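Regulatory protein YycH-like domain-containing protein (Eubacterium rectale, PDB 5COZ) is of unknown function but, as a putative lipoprotein with a YycH-like domain, probably works at the cell envelope, perhaps in a regulatory role. Local coordinates at residues K158-M163 against L189-D194; N209-F214 against V245-E250. One frame throughout, in Å; residues are numbered along the deposited sequence. Where two conformers were deposited one is given.

Contact 1. Residues K158-M163 against L189-D194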
loop_
_atom_site.group_PDB
_atom_site.type_symbol
_atom_site.label_atom_id
_atom_site.label_comp_id
_atom_site.label_asym_id
_atom_site.label_seq_id
_atom_site.Cartn_x
_atom_site.Cartn_y
_atom_site.Cartn_z
ATOM N N LYS A 158 -11.885 1.301 16.271
ATOM C CA LYS A 158 -12.373 0.217 17.134
ATOM C C LYS A 158 -11.200 -0.598 17.707
ATOM O O LYS A 158 -10.220 -0.883 17.025
ATOM C CB LYS A 158 -13.333 -0.707 16.358
ATOM C CG LYS A 158 -13.937 -1.837 17.206
ATOM C CD LYS A 158 -15.027 -2.575 16.492
ATOM C CE LYS A 158 -15.536 -3.741 17.329
ATOM N NZ LYS A 158 -16.717 -4.369 16.697
ATOM N N GLN A 159 -11.299 -0.923 18.991
ATOM C CA GLN A 159 -10.311 -1.754 19.664
ATOM C C GLN A 159 -10.882 -3.138 19.813
ATOM O O GLN A 159 -11.936 -3.290 20.432
ATOM C CB GLN A 159 -9.970 -1.178 21.058
ATOM C CG GLN A 159 -9.611 0.309 21.025
ATOM C CD GLN A 159 -8.265 0.522 20.396
ATOM O OE1 GLN A 159 -7.256 -0.052 20.839
ATOM N NE2 GLN A 159 -8.250 1.258 19.280
ATOM N N LEU A 160 -10.224 -4.140 19.251
ATOM C CA LEU A 160 -10.700 -5.521 19.381
ATOM C C LEU A 160 -10.416 -6.006 20.784
ATOM O O LEU A 160 -9.644 -5.364 21.515
ATOM C CB LEU A 160 -10.093 -6.420 18.319
ATOM C CG LEU A 160 -10.445 -5.979 16.882
ATOM C CD1 LEU A 160 -9.659 -6.797 15.867
ATOM C CD2 LEU A 160 -11.975 -6.107 16.606
HETATM N N MSE A 161 -11.073 -7.090 21.208
HETATM C CA MSE A 161 -10.977 -7.450 22.609
HETATM C C MSE A 161 -9.777 -8.304 23.001
HETATM O O MSE A 161 -9.484 -8.371 24.201
HETATM C CB MSE A 161 -12.254 -8.133 23.063
HETATM C CG MSE A 161 -13.389 -7.131 23.227
HETATM SE SE MSE A 161 -14.935 -7.874 24.129
HETATM C CE MSE A 161 -15.632 -8.772 22.627
ATOM N N PHE A 162 -9.070 -8.918 22.045
ATOM C CA PHE A 162 -7.959 -9.802 22.403
ATOM C C PHE A 162 -6.657 -9.035 22.617
ATOM O O PHE A 162 -5.755 -9.568 23.265
ATOM C CB PHE A 162 -7.779 -10.904 21.351
ATOM C CG PHE A 162 -7.589 -10.393 19.937
ATOM C CD1 PHE A 162 -6.315 -10.124 19.441
ATOM C CD2 PHE A 162 -8.677 -10.238 19.085
ATOM C CE1 PHE A 162 -6.145 -9.668 18.126
ATOM C CE2 PHE A 162 -8.504 -9.793 17.775
ATOM C CZ PHE A 162 -7.244 -9.479 17.315
HETATM N N MSE A 163 -6.552 -7.808 22.067
HETATM C CA MSE A 163 -5.385 -6.953 22.265
HETATM C C MSE A 163 -5.706 -5.557 21.750
HETATM O O MSE A 163 -6.526 -5.390 20.841
HETATM C CB MSE A 163 -4.105 -7.529 21.617
HETATM C CG MSE A 163 -4.024 -7.316 20.108
HETATM SE SE MSE A 163 -2.665 -8.370 19.212
HETATM C CE MSE A 163 -1.164 -7.987 20.324
ATOM N N LEU A 189 -4.149 1.008 9.778
ATOM C CA LEU A 189 -4.775 -0.093 10.479
ATOM C C LEU A 189 -6.225 -0.266 10.028
ATOM O O LEU A 189 -7.033 0.670 10.117
ATOM C CB LEU A 189 -4.691 0.163 11.994
ATOM C CG LEU A 189 -5.420 -0.879 12.878
ATOM C CD1 LEU A 189 -4.920 -2.307 12.620
ATOM C CD2 LEU A 189 -5.245 -0.563 14.345
ATOM N N TYR A 190 -6.573 -1.514 9.677
ATOM C CA TYR A 190 -7.921 -1.900 9.267
ATOM C C TYR A 190 -8.463 -2.885 10.278
ATOM O O TYR A 190 -7.749 -3.794 10.722
ATOM C CB TYR A 190 -7.867 -2.500 7.836
ATOM C CG TYR A 190 -7.298 -1.489 6.858
ATOM C CD1 TYR A 190 -8.101 -0.493 6.318
ATOM C CD2 TYR A 190 -5.934 -1.445 6.588
ATOM C CE1 TYR A 190 -7.569 0.523 5.529
ATOM C CE2 TYR A 190 -5.390 -0.452 5.766
ATOM C CZ TYR A 190 -6.214 0.542 5.264
ATOM O OH TYR A 190 -5.730 1.541 4.464
ATOM N N VAL A 191 -9.700 -2.661 10.724
ATOM C CA VAL A 191 -10.349 -3.495 11.739
ATOM C C VAL A 191 -11.351 -4.422 11.068
ATOM O O VAL A 191 -12.408 -3.984 10.575
ATOM C CB VAL A 191 -11.011 -2.624 12.825
ATOM C CG1 VAL A 191 -11.662 -3.521 13.890
ATOM C CG2 VAL A 191 -9.987 -1.676 13.484
ATOM N N LEU A 192 -11.017 -5.718 11.032
ATOM C CA LEU A 192 -11.865 -6.698 10.358
ATOM C C LEU A 192 -12.686 -7.432 11.417
ATOM O O LEU A 192 -12.339 -8.531 11.873
ATOM C CB LEU A 192 -11.000 -7.649 9.526
ATOM C CG LEU A 192 -10.526 -7.165 8.139
ATOM C CD1 LEU A 192 -9.746 -5.841 8.189
ATOM C CD2 LEU A 192 -9.676 -8.236 7.493
ATOM N N ASP A 193 -13.763 -6.771 11.847
ATOM C CA ASP A 193 -14.684 -7.337 12.833
ATOM C C ASP A 193 -15.896 -7.949 12.076
ATOM O O ASP A 193 -15.757 -8.312 10.903
ATOM C CB ASP A 193 -15.118 -6.240 13.827
ATOM C CG ASP A 193 -15.881 -5.073 13.206
ATOM O OD1 ASP A 193 -15.957 -5.007 11.966
ATOM O OD2 ASP A 193 -16.420 -4.247 13.963
ATOM N N ASP A 194 -17.093 -8.008 12.697
ATOM C CA ASP A 194 -18.258 -8.606 12.028
ATOM C C ASP A 194 -18.615 -7.917 10.694
ATOM O O ASP A 194 -19.291 -8.539 9.877
ATOM C CB ASP A 194 -19.465 -8.591 12.959
ATOM C CG ASP A 194 -19.906 -7.199 13.303
ATOM O OD1 ASP A 194 -19.247 -6.567 14.131
ATOM O OD2 ASP A 194 -20.866 -6.710 12.678
#
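Lys158 reaches past Val191, with CB near its CG1, to the carboxylate of Asp193. Its CG is anti to the backbone N (chi1 -178°), and the chain stays extended from there to the amine. The two side chains cross obliquely. NZ donates to Asp193 OD2 in a salt bridge of 2.8 Å; OD2 receives it on its anti lone pair, the one away from OD1. Asp193 OD1 is taken by the backbone N of Lys195, so both carboxylate oxygens are held. Asp194 adds a second negative charge near the amine, but its OD1 is 4.2 Å from Lys158 NZ, too far for a salt bridge. An alanine in place of Asp193 would probably leave the Lys158 amine without its mate and free to swing, and Lys195 N without its acceptor.

Beside the salt bridge the contact is mainly apolar. Leu160 and Val191 pass each other, running in opposing senses, with Leu160 CD2 3.8 Å from Val191 CG1. The other methyl, Val191 CG2, lies 3.6 Å from Lys158 O.

Residues 158-163 belong to the loop that leads into helix 165-178, where Gln159 OE1 accepts from Ala165 N. Val191 bonds through its backbone to Phe154 in a loop, and Leu192 bonds to Thr211 of the neighbouring strand 211-220.

Contact 2. Residues N209-F214 against V245-E250. With NA (sodium ion), chain B.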
loop_
_atom_site.group_PDB
_atom_site.type_symbol
_atom_site.label_atom_id
_atom_site.label_comp_id
_atom_site.label_asym_id
_atom_site.label_seq_id
_atom_site.Cartn_x
_atom_site.Cartn_y
_atom_site.Cartn_z
ATOM N N ASN A 209 -13.754 -14.069 12.027
ATOM C CA ASN A 209 -12.824 -14.005 13.157
ATOM C C ASN A 209 -12.254 -12.601 13.265
ATOM O O ASN A 209 -11.673 -12.119 12.286
ATOM C CB ASN A 209 -11.683 -15.016 12.972
ATOM C CG ASN A 209 -12.148 -16.438 13.025
ATOM O OD1 ASN A 209 -12.668 -16.892 14.044
ATOM N ND2 ASN A 209 -12.023 -17.146 11.911
ATOM N N ASP A 210 -12.391 -11.953 14.445
ATOM C CA ASP A 210 -11.900 -10.587 14.618
ATOM C C ASP A 210 -10.402 -10.523 14.329
ATOM O O ASP A 210 -9.615 -11.246 14.948
ATOM C CB ASP A 210 -12.227 -10.048 16.011
ATOM C CG ASP A 210 -13.695 -9.767 16.241
ATOM O OD1 ASP A 210 -14.502 -9.964 15.299
ATOM O OD2 ASP A 210 -14.041 -9.335 17.356
ATOM N N THR A 211 -10.022 -9.664 13.389
ATOM C CA THR A 211 -8.641 -9.572 12.921
ATOM C C THR A 211 -8.241 -8.125 12.716
ATOM O O THR A 211 -9.028 -7.331 12.185
ATOM C CB THR A 211 -8.561 -10.338 11.571
ATOM O OG1 THR A 211 -8.937 -11.711 11.770
ATOM C CG2 THR A 211 -7.177 -10.301 10.929
ATOM N N TYR A 212 -7.031 -7.768 13.152
ATOM C CA TYR A 212 -6.444 -6.479 12.793
ATOM C C TYR A 212 -5.615 -6.673 11.537
ATOM O O TYR A 212 -4.894 -7.672 11.462
ATOM C CB TYR A 212 -5.474 -5.992 13.873
ATOM C CG TYR A 212 -6.069 -5.483 15.153
ATOM C CD1 TYR A 212 -6.883 -4.346 15.165
ATOM C CD2 TYR A 212 -5.740 -6.065 16.368
ATOM C CE1 TYR A 212 -7.368 -3.821 16.356
ATOM C CE2 TYR A 212 -6.196 -5.530 17.571
ATOM C CZ TYR A 212 -7.004 -4.401 17.562
ATOM O OH TYR A 212 -7.469 -3.893 18.757
ATOM N N VAL A 213 -5.647 -5.740 10.594
ATOM C CA VAL A 213 -4.782 -5.799 9.414
ATOM C C VAL A 213 -3.984 -4.517 9.350
ATOM O O VAL A 213 -4.566 -3.437 9.207
ATOM C CB VAL A 213 -5.564 -6.018 8.100
ATOM C CG1 VAL A 213 -4.631 -5.928 6.875
ATOM C CG2 VAL A 213 -6.286 -7.362 8.108
ATOM N N PHE A 214 -2.658 -4.630 9.433
ATOM C CA PHE A 214 -1.810 -3.470 9.220
ATOM C C PHE A 214 -1.270 -3.452 7.834
ATOM O O PHE A 214 -0.868 -4.491 7.311
ATOM C CB PHE A 214 -0.599 -3.492 10.166
ATOM C CG PHE A 214 -1.007 -3.187 11.577
ATOM C CD1 PHE A 214 -1.403 -4.205 12.444
ATOM C CD2 PHE A 214 -0.923 -1.894 12.068
ATOM C CE1 PHE A 214 -1.772 -3.911 13.766
ATOM C CE2 PHE A 214 -1.317 -1.595 13.379
ATOM C CZ PHE A 214 -1.731 -2.610 14.218
ATOM N N VAL A 245 1.539 -6.469 4.280
ATOM C CA VAL A 245 0.285 -6.716 4.983
ATOM C C VAL A 245 0.533 -7.670 6.146
ATOM O O VAL A 245 1.054 -8.758 5.930
ATOM C CB VAL A 245 -0.790 -7.257 4.025
ATOM C CG1 VAL A 245 -2.131 -7.389 4.766
ATOM C CG2 VAL A 245 -0.960 -6.340 2.807
ATOM N N ILE A 246 0.237 -7.228 7.370
ATOM C CA ILE A 246 0.407 -8.075 8.554
ATOM C C ILE A 246 -0.901 -8.094 9.287
ATOM O O ILE A 246 -1.361 -7.054 9.771
ATOM C CB ILE A 246 1.545 -7.555 9.460
ATOM C CG1 ILE A 246 2.840 -7.243 8.632
ATOM C CG2 ILE A 246 1.801 -8.583 10.600
ATOM C CD1 ILE A 246 4.130 -6.865 9.514
ATOM N N ALA A 247 -1.521 -9.267 9.354
ATOM C CA ALA A 247 -2.797 -9.391 10.071
ATOM C C ALA A 247 -2.629 -10.240 11.296
ATOM O O ALA A 247 -1.772 -11.138 11.305
ATOM C CB ALA A 247 -3.854 -9.998 9.175
HETATM N N MSE A 248 -3.461 -9.996 12.316
HETATM C CA MSE A 248 -3.409 -10.816 13.523
HETATM C C MSE A 248 -4.779 -10.964 14.150
HETATM O O MSE A 248 -5.613 -10.058 14.073
HETATM C CB MSE A 248 -2.429 -10.247 14.543
HETATM C CG MSE A 248 -2.751 -8.831 14.939
HETATM SE SE MSE A 248 -1.265 -7.942 15.775
HETATM C CE MSE A 248 -0.087 -7.723 14.332
ATOM N N ASP A 249 -5.018 -12.124 14.728
ATOM C CA ASP A 249 -6.261 -12.442 15.407
ATOM C C ASP A 249 -5.869 -12.866 16.827
ATOM O O ASP A 249 -4.711 -12.691 17.224
ATOM C CB ASP A 249 -7.058 -13.501 14.629
ATOM C CG ASP A 249 -6.310 -14.789 14.325
ATOM O OD1 ASP A 249 -5.388 -15.152 15.111
ATOM O OD2 ASP A 249 -6.676 -15.463 13.339
ATOM N N GLU A 250 -6.810 -13.437 17.601
ATOM C CA GLU A 250 -6.527 -13.822 18.986
ATOM C C GLU A 250 -5.431 -14.905 19.102
ATOM O O GLU A 250 -4.878 -15.090 20.196
ATOM C CB GLU A 250 -7.826 -14.279 19.671
ATOM C CG GLU A 250 -8.403 -15.563 19.090
ATOM C CD GLU A 250 -9.624 -16.118 19.800
ATOM O OE1 GLU A 250 -10.264 -15.376 20.580
ATOM O OE2 GLU A 250 -9.964 -17.292 19.537
HETATM NA NA NA B . -16.866 -10.738 15.485
HETATM O O HOH W 1 -9.718 -13.263 16.804
HETATM O O HOH W 2 -16.478 -10.293 17.938
HETATM O O HOH W 3 -7.098 -13.813 11.031
HETATM O O HOH W 4 -16.297 -12.941 15.741
#
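Thr211 and Asp249 are neighbours across the strand pair, their side chains heading alike, where two antiparallel strands begin to part. Thr211 can be followed from its CB, which is 3.9 Å from Met248 O. Its methyl CG2, anti to the backbone N, packs 3.8 Å from Ala247 CB and also touches Met248 O. The hydroxyl sits beside the backbone N (chi1 -60°), turned back along its own strand. OG1 donates to Asn209 O at 2.8 Å, approaching from above the carbonyl plane. The same oxygen accepts from a water that also donates to Asp249 OD2, so the hydroxyl is gripped twice. Asp249 OD1 takes the N-H of Lys251.

Further along, Tyr212 with Met248 and Phe214 with Ile246 are hydrogen-bonded pairs. Each pair has two backbone bonds, and the straightest is Phe214 N to Ile246 O (2.8 Å, 171° at the hydrogen). Val213 and Ala247 form the non-hydrogen-bonded pair between them. Val213 packs with CG1 3.6 Å from Val245 CG1 and CG2 3.7 Å from Ala247 CB. Helix 130-137 covers this face through Val136. Helix 165-178 lies over the face with Tyr212, Phe214 and Met248.

Beyond the strand, water takes over. One water donates to Asp210 O and accepts from Glu250 N, joining backbones too far apart to bond directly. Asp210 OD1 binds the sodium ion at 2.5 Å, together with Gln208 OE1 and two waters; one of these waters also donates to Asp210 OD2.

The chemistry thus changes along the pair: direct backbone bonds between apolar faces in the buried part, and water bridges at the end, with the sodium held on the 209-214 side alone. The sodium would probably offset the charge of Asp210.

Both contacts reach one antiparallel sheet, with centres about 8 Å apart. Strands 188-192 and 211-220 are neighbours in it, and 244-249 lies on the other side of 211-220. Contact 2 is a pairing of strands, mostly buried and held by backbone bonds. Contact 1 sets a loop against a strand mainly through side chains; Leu160, Val191 and Asp193 are buried, and the exposed Lys158 reaches in to pair with that buried carboxylate. Tyr212 of contact 2 ties in the loop of contact 1: its OH bonds to Met163 O and Leu160 N. The ring of Phe162 packs against the backbone of Asp210 and Asp249. Both contacts end near the sodium ion, bound directly by Asp210 and approached by Asp194.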